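Local coordinates for DNA repair and recombination protein RadB (PDB 2CVH) that probably takes part in DNA repair and homologous recombination, binding DNA and hydrolysing ATP only very weakly, without promoting strand exchange, at residues Q24-Y29 and V194-R199; V48-V51 and G56-P59; R93-L98 and S132-V137; Q136-I141 and I147-I152; M163-A168 and I179-K184. All blocks are in the same frame, centred on the assembly; numbering follows the deposited sequence.

How the interactions relate
Interactions 3 and 4 form the apolar core: both use helix 128-145, which turns Val137 to helix 90-101 in interaction 3 and Leu138 to strand 149-153 in interaction 4. Interaction 2 lies farther along the same sheet and is aromatic and partly buried; its Val51 packs on Val94 and Leu98 of the helix used by interaction 3. The other side is polar. Interactions 1 and 5, with centres 6 Å apart, occupy neighbouring strands: 178-184 of interaction 5 runs between 22-26 and 190-197 of interaction 1, and the two meet in an ionic group at Glu196 and Arg181. There hydroxyl, carboxylate and guanidinium groups replace methyl packing, and part of interaction 5 is exposed.

Interaction 1: residues Q24-Y29 and V194-R199; sequences QVYGPY and VLERHR
Tyr26 meets Glu196 through a single polar contact, the phenol OH donating to the carboxylate across one intervening strand of the RecA-like sheet. Donor Tyr26 OH and acceptor Glu196 OE1 are 2.5 Å apart, and OE1 lies at the edge of the ring, in its plane, while the carboxylate itself is turned 52° from that plane. The second oxygen takes no share in this bond: Glu196 OE2 is 3.4 Å from Tyr26 OH, at a poor angle. The exact length deserves caution, because the modelled hydroxyl also sits too close to Pro166, whose ring touches both side chains. Tyr26 holds its CG between the backbone N and the carbonyl carbon (chi1 75°), which lifts the ring off the sheet and lets its OH reach over strand 178-184. From the far strand the glutamate chain runs extended beyond CG and crosses the tyrosine at about a right angle. Glu196 sits in a classic beta bulge, where it and Arg197 both face Ile179, which is consistent with its turn toward Tyr26. Farther out, strand 22-26 leads directly into the predicted ATP-binding loop, the Walker A P-loop that opens with Gly27, whose carbonyl oxygen accepts a hydrogen bond from Lys33. The contact therefore borders the nucleotide site. The second carboxylate oxygen, Glu196 OE2, accepts a salt bridge from Arg181 NH1.

Interaction 2: residues V48-V51 and G56-P59; sequences VAYV and GFSP
Tyr50 and Phe57 reach each other with similar first torsions: in each, CG stands opposite the backbone N (chi1 -159° and 178°), which turns the two rings toward each other between strand 47-52 and the loop that follows. They form a T-shaped (edge-to-face) pair with centroids 5.2 Å apart and planes at 62°. The edge belongs to Phe57, whose CD2 sits 3.9 Å above the plane of the Tyr50 ring, over its centre. A second point of touch, Phe57 CB against Tyr50 CE1 at 3.9 Å, brings the phenylalanine stem in beside the CE1 rim, on the same side of the ring. Backbone anchoring helps to set the loop: the nitrogens of Gly56 and Phe57 both donate to the carboxylate of Asp52. Just beyond, Ser58 takes the N-cap position of helix 59-67, its OG bonded to Arg61 N. Tyr50 also lies about 3 Å, side chain to side chain, from Thr34, a predicted ATP-binding residue of the P-loop. The pair thus combines two kinds of contact: the tyrosine receives a C-H edge on its pi face, while its hydroxyl, at the ring's far end, reaches Asp112 through a weak hydrogen bond near the nucleotide site.

Interaction 3: residues R93-L98 and S132-V137; sequences RVIGSL and SRQLQV
Ile95 faces Gln134 and Val137 where helices 90-101 and 128-145 run nearly parallel, the axes of the two short segments crossing at 21° with a closest approach of 9.6 Å. The backbones are nearest at Ile95 and Gln134, whose CA atoms are 6.5 Å apart. Ile95 divides its two branches between the two partners. Its CG1 points opposite the carbonyl carbon (chi1 -69°), carrying CD1 onto the side of Gln134, where the methyl lies 3.8 Å from Gln134 CB and 3.4 Å from Gln134 OE1. This is a contact with an amide side chain slanting back toward the start of the helix, and the amide is restrained from within: NE2 bonds to the carbonyl oxygen of Glu130, one turn back. The other branch, Ile95 CG2, packs 3.8 Å from Val137 CG1. That same valine methyl, Val137 CG1, rests 3.7 Å from Ile95 O, touching backbone as well as side chain. Replacing the isoleucine by an alanine would probably open a gap between the helices, leaving Val137 CG1 and the aliphatic part of Gln134 without their apolar partner. Both helices cover one face of the sheet, helix 90-101 resting on Ala49 and Val51 of strand 47-52 and helix 128-145 on strand 149-153. Neighbouring, nearly parallel helices on the parallel part of the mixed sheet fit the alpha/beta core of RecA-like P-loop ATPases, the family of this protein.

Interaction 4: residues Q136-I141 and I147-I152; sequences QVLLWI and IPVIVI
Leu138, on the inner side of helix 128-145, meets Val149 and Val151 of the strand that follows, closing a beta-alpha-beta crossover made of strand 106-112, the helix and strand 149-153. Along the second segment the approach begins loosely at Ile147, just before the strand. Its CD1 comes no nearer than 5.1 Å to Ile141 CG2, a distance at which the two only shield one another. Val149 carries the main contact, and the CA atoms of Leu138 and Val149, 6.9 Å apart, are the nearest across the pair. The two methyls of this valine do different work. CG1, placed opposite the backbone N by a chi1 of 177°, lies 4.0 Å from both Leu138 CB and Leu138 CD2, and so touches the base and one tip of the leucine. Val149 CG2 instead sits 3.6 Å from Leu138 O, against the helix backbone. Ile150 turns to the other face of the sheet, where it packs on Val25 and Leu108, as the alternation of a strand requires. Val151 returns to the helix side, and its CG2 takes a lighter touch from Leu138 CD1 at 4.4 Å. Leu138 also rests on Leu22 and Val111 of the strands flanking this one, and therefore bridges three neighbouring strands. Every side chain that touches here is aliphatic and buried. The helix is consequently held to the sheet by shape and by exclusion of water, with no directional bond between the two segments to fix the register.

Interaction 5: residues M163-A168 and I179-K184; sequences MTKPVA and ILRLDK
Pro166 and Arg181 form the closely packed part of this contact, the proline ring lying against the aliphatic stem of the arginine. Pro166 CG is 3.7 Å from Arg181 CD and 3.9 Å from Arg181 NH1, meeting the guanidinium obliquely, and the peptide bond before the proline is cis. Farther along the loop the packing thins: Ala168 CB and Ile179 CD1 are 4.6 Å apart. Toward solvent the contact is looser still. Lys165 is exposed and bends twice, at chi2 and chi4, to bring its NZ within 2.9 Å of Arg181 NH1. Two donors cannot bond, and because segment 163-168 is poorly ordered that distance is doubtful; those from Pro166, whose CG is modelled too close to the hydroxyl of Tyr26, call for the same caution. Both cations turn to Glu196 of strand 190-197, Arg181 by a salt bridge and Lys165 by a long, weak ion pair. On the strand itself the arginine, bent at chi3 (78°), turns its NE and NH2 edge to Asp183. Arg181 NE and NH2 approach side-on, in the guanidinium plane, each 2.8 Å from Asp183 OD2 and using its syn lone pair. A leucine in place of Arg181 would probably leave Asp183 and Glu196 without their shared cation, Glu196 keeping only the long, weak pairing with Lys165. The ion pairs on its own strand and on strand 190-197 probably hold the guanidinium, while the poorly ordered loop adds apolar cover through Pro166 and, at most, weak electrostatic help through Lys165.

Interaction 1: residues Q24-Y29 and V194-R199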
# COMPACT_ATOMS: atom_id res chain seq x y z
N GLN A 24 -0.58 4.76 -4.28
CA GLN A 24 0.31 3.66 -4.64
C GLN A 24 1.55 3.83 -3.77
O GLN A 24 1.98 4.96 -3.49
CB GLN A 24 0.72 3.72 -6.12
CG GLN A 24 1.88 2.78 -6.45
CD GLN A 24 2.34 2.82 -7.90
OE1 GLN A 24 2.71 1.80 -8.46
NE2 GLN A 24 2.32 3.99 -8.49
N VAL A 25 2.05 2.73 -3.23
CA VAL A 25 3.28 2.77 -2.44
C VAL A 25 4.08 1.70 -3.11
O VAL A 25 3.67 0.56 -3.12
CB VAL A 25 3.08 2.44 -0.94
CG1 VAL A 25 4.44 2.47 -0.23
CG2 VAL A 25 2.17 3.45 -0.29
N TYR A 26 5.16 2.07 -3.77
CA TYR A 26 5.95 1.07 -4.45
C TYR A 26 7.46 1.14 -4.10
O TYR A 26 7.97 2.18 -3.68
CB TYR A 26 5.69 1.14 -5.96
CG TYR A 26 6.35 2.30 -6.66
CD1 TYR A 26 5.76 3.56 -6.68
CD2 TYR A 26 7.60 2.15 -7.26
CE1 TYR A 26 6.40 4.63 -7.27
CE2 TYR A 26 8.25 3.20 -7.85
CZ TYR A 26 7.64 4.44 -7.85
OH TYR A 26 8.31 5.48 -8.42
N GLY A 27 8.15 0.03 -4.31
CA GLY A 27 9.56 -0.06 -4.02
C GLY A 27 9.96 -1.52 -3.98
O GLY A 27 9.10 -2.38 -4.17
N PRO A 28 11.25 -1.84 -3.77
CA PRO A 28 11.75 -3.21 -3.71
C PRO A 28 11.37 -3.92 -2.40
O PRO A 28 10.78 -3.31 -1.50
CB PRO A 28 13.25 -3.02 -3.83
CG PRO A 28 13.48 -1.76 -3.08
CD PRO A 28 12.33 -0.87 -3.53
N TYR A 29 11.68 -5.20 -2.30
CA TYR A 29 11.35 -5.92 -1.07
C TYR A 29 12.17 -5.34 0.06
O TYR A 29 13.26 -4.83 -0.16
CB TYR A 29 11.59 -7.42 -1.23
CG TYR A 29 10.65 -8.01 -2.24
CD1 TYR A 29 11.03 -8.17 -3.57
CD2 TYR A 29 9.35 -8.38 -1.88
CE1 TYR A 29 10.15 -8.68 -4.52
CE2 TYR A 29 8.46 -8.89 -2.83
CZ TYR A 29 8.87 -9.04 -4.14
OH TYR A 29 8.01 -9.55 -5.09
N VAL A 194 9.66 9.07 -1.28
CA VAL A 194 9.56 10.25 -2.11
C VAL A 194 8.12 10.34 -2.59
O VAL A 194 7.56 9.37 -3.10
CB VAL A 194 10.51 10.18 -3.32
CG1 VAL A 194 10.39 11.45 -4.16
CG2 VAL A 194 11.95 10.00 -2.85
N LEU A 195 7.51 11.49 -2.32
CA LEU A 195 6.13 11.79 -2.73
C LEU A 195 6.19 12.23 -4.19
O LEU A 195 6.39 13.41 -4.49
CB LEU A 195 5.56 12.93 -1.89
CG LEU A 195 4.07 13.16 -2.03
CD1 LEU A 195 3.29 11.87 -1.75
CD2 LEU A 195 3.66 14.24 -1.09
N GLU A 196 6.04 11.27 -5.09
CA GLU A 196 6.10 11.54 -6.52
C GLU A 196 4.84 12.15 -7.07
O GLU A 196 4.87 12.82 -8.11
CB GLU A 196 6.39 10.26 -7.26
CG GLU A 196 7.59 9.59 -6.73
CD GLU A 196 8.10 8.59 -7.69
OE1 GLU A 196 7.28 7.77 -8.16
OE2 GLU A 196 9.30 8.66 -7.99
N ARG A 197 3.74 11.92 -6.40
CA ARG A 197 2.50 12.44 -6.88
C ARG A 197 1.55 12.58 -5.73
O ARG A 197 1.45 11.70 -4.86
CB ARG A 197 1.93 11.51 -7.94
CG ARG A 197 0.64 12.01 -8.56
CD ARG A 197 0.62 11.72 -10.04
NE ARG A 197 0.09 10.41 -10.36
CZ ARG A 197 0.43 9.72 -11.44
NH1 ARG A 197 1.32 10.18 -12.31
NH2 ARG A 197 -0.16 8.57 -11.68
N HIS A 198 0.92 13.74 -5.66
CA HIS A 198 -0.04 13.97 -4.62
C HIS A 198 -0.95 15.04 -5.09
O HIS A 198 -0.61 15.84 -5.97
CB HIS A 198 0.63 14.39 -3.32
CG HIS A 198 -0.23 14.18 -2.12
ND1 HIS A 198 -1.05 15.15 -1.59
CD2 HIS A 198 -0.38 13.09 -1.32
CE1 HIS A 198 -1.67 14.68 -0.53
NE2 HIS A 198 -1.28 13.43 -0.35
N ARG A 199 -2.11 15.10 -4.47
CA ARG A 199 -3.13 16.04 -4.85
C ARG A 199 -2.92 17.47 -4.38
O ARG A 199 -3.33 18.40 -5.06
CB ARG A 199 -4.49 15.51 -4.40
CG ARG A 199 -4.86 14.21 -5.11
CD ARG A 199 -5.10 13.08 -4.13
NE ARG A 199 -6.04 13.46 -3.09
CZ ARG A 199 -5.72 13.58 -1.81
NH1 ARG A 199 -4.47 13.34 -1.41
NH2 ARG A 199 -6.65 13.95 -0.93

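Interaction 2: residues V48-V51 and G56-P59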
# COMPACT_ATOMS: atom_id res chain seq x y z
N VAL A 48 -9.13 -3.92 8.60
CA VAL A 48 -8.31 -3.65 7.45
C VAL A 48 -8.53 -4.82 6.53
O VAL A 48 -8.32 -5.97 6.94
CB VAL A 48 -6.82 -3.66 7.83
CG1 VAL A 48 -5.94 -3.51 6.58
CG2 VAL A 48 -6.53 -2.58 8.80
N ALA A 49 -8.97 -4.54 5.30
CA ALA A 49 -9.17 -5.59 4.30
C ALA A 49 -7.79 -5.67 3.67
O ALA A 49 -7.30 -4.68 3.14
CB ALA A 49 -10.21 -5.17 3.26
N TYR A 50 -7.17 -6.84 3.72
CA TYR A 50 -5.83 -6.97 3.19
C TYR A 50 -5.80 -8.07 2.14
O TYR A 50 -5.93 -9.25 2.45
CB TYR A 50 -4.87 -7.24 4.36
CG TYR A 50 -3.41 -6.93 4.09
CD1 TYR A 50 -2.69 -7.66 3.12
CD2 TYR A 50 -2.74 -5.92 4.80
CE1 TYR A 50 -1.33 -7.40 2.86
CE2 TYR A 50 -1.38 -5.65 4.55
CZ TYR A 50 -0.69 -6.39 3.58
OH TYR A 50 0.64 -6.10 3.29
N VAL A 51 -5.69 -7.67 0.89
CA VAL A 51 -5.63 -8.62 -0.22
C VAL A 51 -4.16 -8.91 -0.44
O VAL A 51 -3.42 -8.08 -0.98
CB VAL A 51 -6.28 -8.03 -1.49
CG1 VAL A 51 -6.23 -9.04 -2.62
CG2 VAL A 51 -7.74 -7.63 -1.20
N GLY A 56 3.11 -11.17 1.34
CA GLY A 56 3.95 -10.20 2.03
C GLY A 56 3.48 -9.90 3.44
O GLY A 56 4.17 -9.22 4.20
N PHE A 57 2.31 -10.42 3.82
CA PHE A 57 1.75 -10.18 5.15
C PHE A 57 2.26 -11.18 6.18
O PHE A 57 2.19 -12.39 5.97
CB PHE A 57 0.22 -10.21 5.12
CG PHE A 57 -0.39 -10.02 6.47
CD1 PHE A 57 -0.65 -11.11 7.29
CD2 PHE A 57 -0.68 -8.75 6.94
CE1 PHE A 57 -1.19 -10.93 8.57
CE2 PHE A 57 -1.21 -8.56 8.22
CZ PHE A 57 -1.47 -9.64 9.04
N SER A 58 2.73 -10.67 7.31
CA SER A 58 3.26 -11.55 8.36
C SER A 58 2.60 -11.29 9.68
O SER A 58 2.75 -10.21 10.24
CB SER A 58 4.77 -11.36 8.53
OG SER A 58 5.24 -12.14 9.61
N PRO A 59 1.84 -12.29 10.20
CA PRO A 59 1.11 -12.24 11.47
C PRO A 59 2.06 -11.94 12.61
O PRO A 59 1.79 -11.06 13.43
CB PRO A 59 0.54 -13.65 11.58
CG PRO A 59 0.25 -14.01 10.16
CD PRO A 59 1.50 -13.53 9.46

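Interaction 3: residues R93-L98 and S132-V137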
# COMPACT_ATOMS: atom_id res chain seq x y z
N ARG A 93 -11.71 -11.30 -8.48
CA ARG A 93 -12.89 -11.83 -7.80
C ARG A 93 -12.94 -11.36 -6.35
O ARG A 93 -14.00 -11.02 -5.82
CB ARG A 93 -12.89 -13.36 -7.84
CG ARG A 93 -12.48 -13.92 -9.19
CD ARG A 93 -12.42 -15.44 -9.18
NE ARG A 93 -11.70 -15.95 -10.34
CZ ARG A 93 -10.92 -17.03 -10.33
NH1 ARG A 93 -10.74 -17.72 -9.21
NH2 ARG A 93 -10.33 -17.42 -11.45
N VAL A 94 -11.76 -11.32 -5.74
CA VAL A 94 -11.57 -10.90 -4.36
C VAL A 94 -11.86 -9.41 -4.27
O VAL A 94 -12.57 -8.96 -3.37
CB VAL A 94 -10.11 -11.17 -3.89
CG1 VAL A 94 -9.78 -10.37 -2.63
CG2 VAL A 94 -9.91 -12.66 -3.65
N ILE A 95 -11.32 -8.65 -5.22
CA ILE A 95 -11.53 -7.21 -5.24
C ILE A 95 -13.01 -6.95 -5.46
O ILE A 95 -13.61 -6.11 -4.80
CB ILE A 95 -10.65 -6.54 -6.28
CG1 ILE A 95 -9.19 -6.63 -5.82
CG2 ILE A 95 -11.04 -5.09 -6.45
CD1 ILE A 95 -8.20 -6.04 -6.77
N GLY A 96 -13.62 -7.77 -6.33
CA GLY A 96 -15.03 -7.65 -6.58
C GLY A 96 -15.79 -7.94 -5.30
O GLY A 96 -16.67 -7.17 -4.90
N SER A 97 -15.40 -9.01 -4.60
CA SER A 97 -16.05 -9.39 -3.35
C SER A 97 -15.97 -8.26 -2.33
O SER A 97 -16.94 -7.97 -1.61
CB SER A 97 -15.42 -10.68 -2.78
OG SER A 97 -14.18 -10.45 -2.12
N LEU A 98 -14.82 -7.60 -2.31
CA LEU A 98 -14.56 -6.50 -1.39
C LEU A 98 -15.64 -5.44 -1.39
O LEU A 98 -15.84 -4.74 -0.39
CB LEU A 98 -13.21 -5.85 -1.71
CG LEU A 98 -11.96 -6.61 -1.26
CD1 LEU A 98 -10.75 -5.72 -1.45
CD2 LEU A 98 -12.09 -7.02 0.21
N SER A 132 -7.45 -2.07 -14.87
CA SER A 132 -8.31 -0.89 -14.77
C SER A 132 -9.65 -1.25 -14.11
O SER A 132 -10.25 -0.42 -13.43
CB SER A 132 -8.54 -0.30 -16.16
OG SER A 132 -7.31 0.05 -16.76
N ARG A 133 -10.10 -2.48 -14.32
CA ARG A 133 -11.33 -2.99 -13.72
C ARG A 133 -11.15 -2.93 -12.20
O ARG A 133 -11.96 -2.33 -11.48
CB ARG A 133 -11.52 -4.47 -14.11
CG ARG A 133 -12.93 -4.86 -14.54
CD ARG A 133 -13.17 -4.50 -16.01
NE ARG A 133 -12.39 -5.35 -16.92
CZ ARG A 133 -12.32 -5.16 -18.24
NH1 ARG A 133 -12.97 -4.15 -18.81
NH2 ARG A 133 -11.62 -6.00 -18.99
N GLN A 134 -10.08 -3.56 -11.75
CA GLN A 134 -9.72 -3.63 -10.33
C GLN A 134 -9.51 -2.26 -9.70
O GLN A 134 -10.09 -1.95 -8.66
CB GLN A 134 -8.47 -4.49 -10.18
CG GLN A 134 -8.72 -5.94 -10.58
CD GLN A 134 -7.46 -6.78 -10.66
OE1 GLN A 134 -6.79 -7.02 -9.65
NE2 GLN A 134 -7.15 -7.27 -11.86
N LEU A 135 -8.69 -1.44 -10.33
CA LEU A 135 -8.41 -0.11 -9.81
C LEU A 135 -9.70 0.67 -9.67
O LEU A 135 -9.95 1.29 -8.63
CB LEU A 135 -7.39 0.61 -10.69
CG LEU A 135 -5.95 0.05 -10.63
CD1 LEU A 135 -5.05 0.80 -11.60
CD2 LEU A 135 -5.38 0.15 -9.20
N GLN A 136 -10.56 0.58 -10.67
CA GLN A 136 -11.84 1.27 -10.61
C GLN A 136 -12.70 0.75 -9.46
O GLN A 136 -13.34 1.55 -8.77
CB GLN A 136 -12.59 1.19 -11.94
CG GLN A 136 -12.23 2.32 -12.89
CD GLN A 136 -12.19 3.68 -12.19
OE1 GLN A 136 -11.14 4.33 -12.14
NE2 GLN A 136 -13.33 4.11 -11.65
N VAL A 137 -12.73 -0.57 -9.27
CA VAL A 137 -13.50 -1.13 -8.16
C VAL A 137 -12.92 -0.61 -6.84
O VAL A 137 -13.66 -0.17 -5.96
CB VAL A 137 -13.52 -2.68 -8.20
CG1 VAL A 137 -14.29 -3.24 -6.98
CG2 VAL A 137 -14.19 -3.14 -9.48

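Interaction 4: residues Q136-I141 and I147-I152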
# COMPACT_ATOMS: atom_id res chain seq x y z
N GLN A 136 -10.56 0.58 -10.67
CA GLN A 136 -11.84 1.27 -10.61
C GLN A 136 -12.70 0.75 -9.46
O GLN A 136 -13.34 1.55 -8.77
CB GLN A 136 -12.59 1.19 -11.94
CG GLN A 136 -12.23 2.32 -12.89
CD GLN A 136 -12.19 3.68 -12.19
OE1 GLN A 136 -11.14 4.33 -12.14
NE2 GLN A 136 -13.33 4.11 -11.65
N VAL A 137 -12.73 -0.57 -9.27
CA VAL A 137 -13.50 -1.13 -8.16
C VAL A 137 -12.92 -0.61 -6.84
O VAL A 137 -13.66 -0.17 -5.96
CB VAL A 137 -13.52 -2.68 -8.20
CG1 VAL A 137 -14.29 -3.24 -6.98
CG2 VAL A 137 -14.19 -3.14 -9.48
N LEU A 138 -11.60 -0.56 -6.75
CA LEU A 138 -10.95 -0.07 -5.53
C LEU A 138 -11.27 1.41 -5.28
O LEU A 138 -11.53 1.81 -4.14
CB LEU A 138 -9.43 -0.31 -5.58
CG LEU A 138 -9.05 -1.79 -5.49
CD1 LEU A 138 -7.58 -2.02 -5.82
CD2 LEU A 138 -9.41 -2.35 -4.10
N LEU A 139 -11.26 2.23 -6.34
CA LEU A 139 -11.58 3.65 -6.18
C LEU A 139 -13.05 3.78 -5.73
O LEU A 139 -13.37 4.58 -4.85
CB LEU A 139 -11.35 4.44 -7.48
CG LEU A 139 -11.61 5.96 -7.41
CD1 LEU A 139 -10.73 6.66 -6.38
CD2 LEU A 139 -11.38 6.55 -8.77
N TRP A 140 -13.91 2.95 -6.30
CA TRP A 140 -15.33 2.89 -5.96
C TRP A 140 -15.45 2.56 -4.46
O TRP A 140 -16.16 3.24 -3.70
CB TRP A 140 -15.96 1.77 -6.79
CG TRP A 140 -17.44 1.82 -7.00
CD1 TRP A 140 -18.32 2.80 -6.60
CD2 TRP A 140 -18.22 0.85 -7.71
NE1 TRP A 140 -19.60 2.49 -7.01
CE2 TRP A 140 -19.57 1.30 -7.69
CE3 TRP A 140 -17.92 -0.36 -8.35
CZ2 TRP A 140 -20.61 0.58 -8.30
CZ3 TRP A 140 -18.95 -1.08 -8.94
CH2 TRP A 140 -20.28 -0.61 -8.92
N ILE A 141 -14.75 1.51 -4.02
CA ILE A 141 -14.78 1.12 -2.61
C ILE A 141 -14.28 2.28 -1.73
O ILE A 141 -14.93 2.64 -0.73
CB ILE A 141 -13.91 -0.17 -2.31
CG1 ILE A 141 -14.56 -1.40 -2.95
CG2 ILE A 141 -13.75 -0.38 -0.80
CD1 ILE A 141 -13.64 -2.61 -3.01
N ILE A 147 -12.42 5.90 2.75
CA ILE A 147 -11.27 5.37 3.47
C ILE A 147 -10.18 5.22 2.42
O ILE A 147 -10.46 5.27 1.22
CB ILE A 147 -11.54 3.99 4.13
CG1 ILE A 147 -12.06 3.00 3.09
CG2 ILE A 147 -12.45 4.14 5.35
CD1 ILE A 147 -12.14 1.56 3.63
N PRO A 148 -8.91 5.09 2.87
CA PRO A 148 -7.81 4.94 1.92
C PRO A 148 -7.69 3.54 1.40
O PRO A 148 -8.12 2.57 2.04
CB PRO A 148 -6.59 5.28 2.78
CG PRO A 148 -7.15 6.11 3.93
CD PRO A 148 -8.41 5.35 4.23
N VAL A 149 -7.19 3.44 0.17
CA VAL A 149 -6.89 2.17 -0.45
C VAL A 149 -5.41 2.27 -0.84
O VAL A 149 -5.04 3.09 -1.67
CB VAL A 149 -7.72 1.89 -1.70
CG1 VAL A 149 -7.28 0.57 -2.31
CG2 VAL A 149 -9.19 1.78 -1.35
N ILE A 150 -4.57 1.50 -0.16
CA ILE A 150 -3.14 1.46 -0.44
C ILE A 150 -2.91 0.35 -1.43
O ILE A 150 -3.37 -0.78 -1.25
CB ILE A 150 -2.30 1.18 0.83
CG1 ILE A 150 -2.41 2.35 1.81
CG2 ILE A 150 -0.83 0.92 0.44
CD1 ILE A 150 -1.95 2.03 3.24
N VAL A 151 -2.23 0.70 -2.52
CA VAL A 151 -1.92 -0.25 -3.57
C VAL A 151 -0.39 -0.41 -3.55
O VAL A 151 0.37 0.51 -3.85
CB VAL A 151 -2.40 0.29 -4.95
CG1 VAL A 151 -1.91 -0.60 -6.03
CG2 VAL A 151 -3.92 0.35 -4.99
N ILE A 152 0.06 -1.58 -3.13
CA ILE A 152 1.47 -1.86 -3.05
C ILE A 152 1.95 -2.55 -4.31
O ILE A 152 1.26 -3.41 -4.84
CB ILE A 152 1.76 -2.70 -1.78
CG1 ILE A 152 1.66 -1.81 -0.55
CG2 ILE A 152 3.11 -3.40 -1.86
CD1 ILE A 152 1.64 -2.58 0.77

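Interaction 5: residues M163-A168 and I179-K184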
# COMPACT_ATOMS: atom_id res chain seq x y z
N MET A 163 12.64 6.92 -19.97
CA MET A 163 13.24 6.94 -18.65
C MET A 163 12.12 6.45 -17.76
O MET A 163 11.23 7.22 -17.39
CB MET A 163 13.63 8.35 -18.19
CG MET A 163 14.14 8.37 -16.74
SD MET A 163 14.05 9.96 -15.86
CE MET A 163 15.81 10.32 -15.62
N THR A 164 12.09 5.14 -17.52
CA THR A 164 11.07 4.55 -16.67
C THR A 164 11.36 5.14 -15.29
O THR A 164 12.06 4.54 -14.47
CB THR A 164 11.19 3.01 -16.67
OG1 THR A 164 11.09 2.53 -18.02
CG2 THR A 164 10.08 2.39 -15.84
N LYS A 165 10.87 6.36 -15.08
CA LYS A 165 11.09 7.09 -13.85
C LYS A 165 9.84 7.35 -13.01
O LYS A 165 9.19 8.39 -13.15
CB LYS A 165 11.80 8.42 -14.15
CG LYS A 165 12.08 9.31 -12.93
CD LYS A 165 13.12 8.70 -12.00
CE LYS A 165 13.25 9.50 -10.71
NZ LYS A 165 12.00 9.46 -9.91
N PRO A 166 9.44 6.38 -12.18
CA PRO A 166 10.02 5.05 -11.97
C PRO A 166 8.93 3.99 -12.18
O PRO A 166 9.21 2.87 -12.63
CB PRO A 166 10.48 5.09 -10.51
CG PRO A 166 10.36 6.56 -10.12
CD PRO A 166 9.12 6.95 -10.87
N VAL A 167 7.70 4.36 -11.81
CA VAL A 167 6.51 3.52 -11.94
C VAL A 167 5.28 4.44 -11.89
O VAL A 167 5.02 5.09 -10.87
CB VAL A 167 6.40 2.43 -10.83
CG1 VAL A 167 4.99 1.87 -10.76
CG2 VAL A 167 7.36 1.27 -11.10
N ALA A 168 4.60 4.55 -13.02
CA ALA A 168 3.39 5.36 -13.19
C ALA A 168 2.83 5.07 -14.59
O ALA A 168 3.07 5.83 -15.54
CB ALA A 168 3.72 6.85 -13.04
N ILE A 179 1.16 8.97 -4.88
CA ILE A 179 2.16 7.95 -5.18
C ILE A 179 3.39 8.21 -4.33
O ILE A 179 3.94 9.32 -4.33
CB ILE A 179 2.56 7.95 -6.68
CG1 ILE A 179 1.32 7.76 -7.57
CG2 ILE A 179 3.58 6.85 -6.97
CD1 ILE A 179 1.63 7.41 -9.02
N LEU A 180 3.80 7.18 -3.60
CA LEU A 180 4.98 7.24 -2.75
C LEU A 180 5.98 6.18 -3.22
O LEU A 180 5.62 5.00 -3.40
CB LEU A 180 4.61 6.95 -1.31
CG LEU A 180 4.31 8.03 -0.28
CD1 LEU A 180 3.97 7.33 1.03
CD2 LEU A 180 5.51 8.91 -0.10
N ARG A 181 7.23 6.60 -3.41
CA ARG A 181 8.27 5.66 -3.82
C ARG A 181 9.14 5.45 -2.57
O ARG A 181 9.45 6.43 -1.87
CB ARG A 181 9.14 6.24 -4.94
CG ARG A 181 10.13 5.24 -5.52
CD ARG A 181 11.10 5.88 -6.53
NE ARG A 181 12.17 6.64 -5.88
CZ ARG A 181 12.53 7.88 -6.20
NH1 ARG A 181 11.90 8.53 -7.18
NH2 ARG A 181 13.53 8.48 -5.56
N LEU A 182 9.45 4.21 -2.24
CA LEU A 182 10.28 3.98 -1.08
C LEU A 182 11.63 3.45 -1.56
O LEU A 182 11.69 2.53 -2.38
CB LEU A 182 9.63 2.97 -0.13
CG LEU A 182 8.18 3.16 0.32
CD1 LEU A 182 7.92 2.14 1.39
CD2 LEU A 182 7.91 4.55 0.86
N ASP A 183 12.70 4.08 -1.11
CA ASP A 183 14.03 3.63 -1.51
C ASP A 183 14.83 3.26 -0.29
O ASP A 183 14.62 3.83 0.80
CB ASP A 183 14.78 4.74 -2.24
CG ASP A 183 14.12 5.15 -3.53
OD1 ASP A 183 13.72 4.27 -4.33
OD2 ASP A 183 13.99 6.36 -3.74
N LYS A 184 15.81 2.38 -0.49
CA LYS A 184 16.70 1.95 0.60
C LYS A 184 17.97 2.78 0.68
O LYS A 184 18.60 3.02 -0.34
CB LYS A 184 17.15 0.52 0.36
CG LYS A 184 16.08 -0.49 0.31
CD LYS A 184 16.67 -1.84 0.05
CE LYS A 184 15.61 -2.90 0.10
NZ LYS A 184 16.12 -4.23 -0.33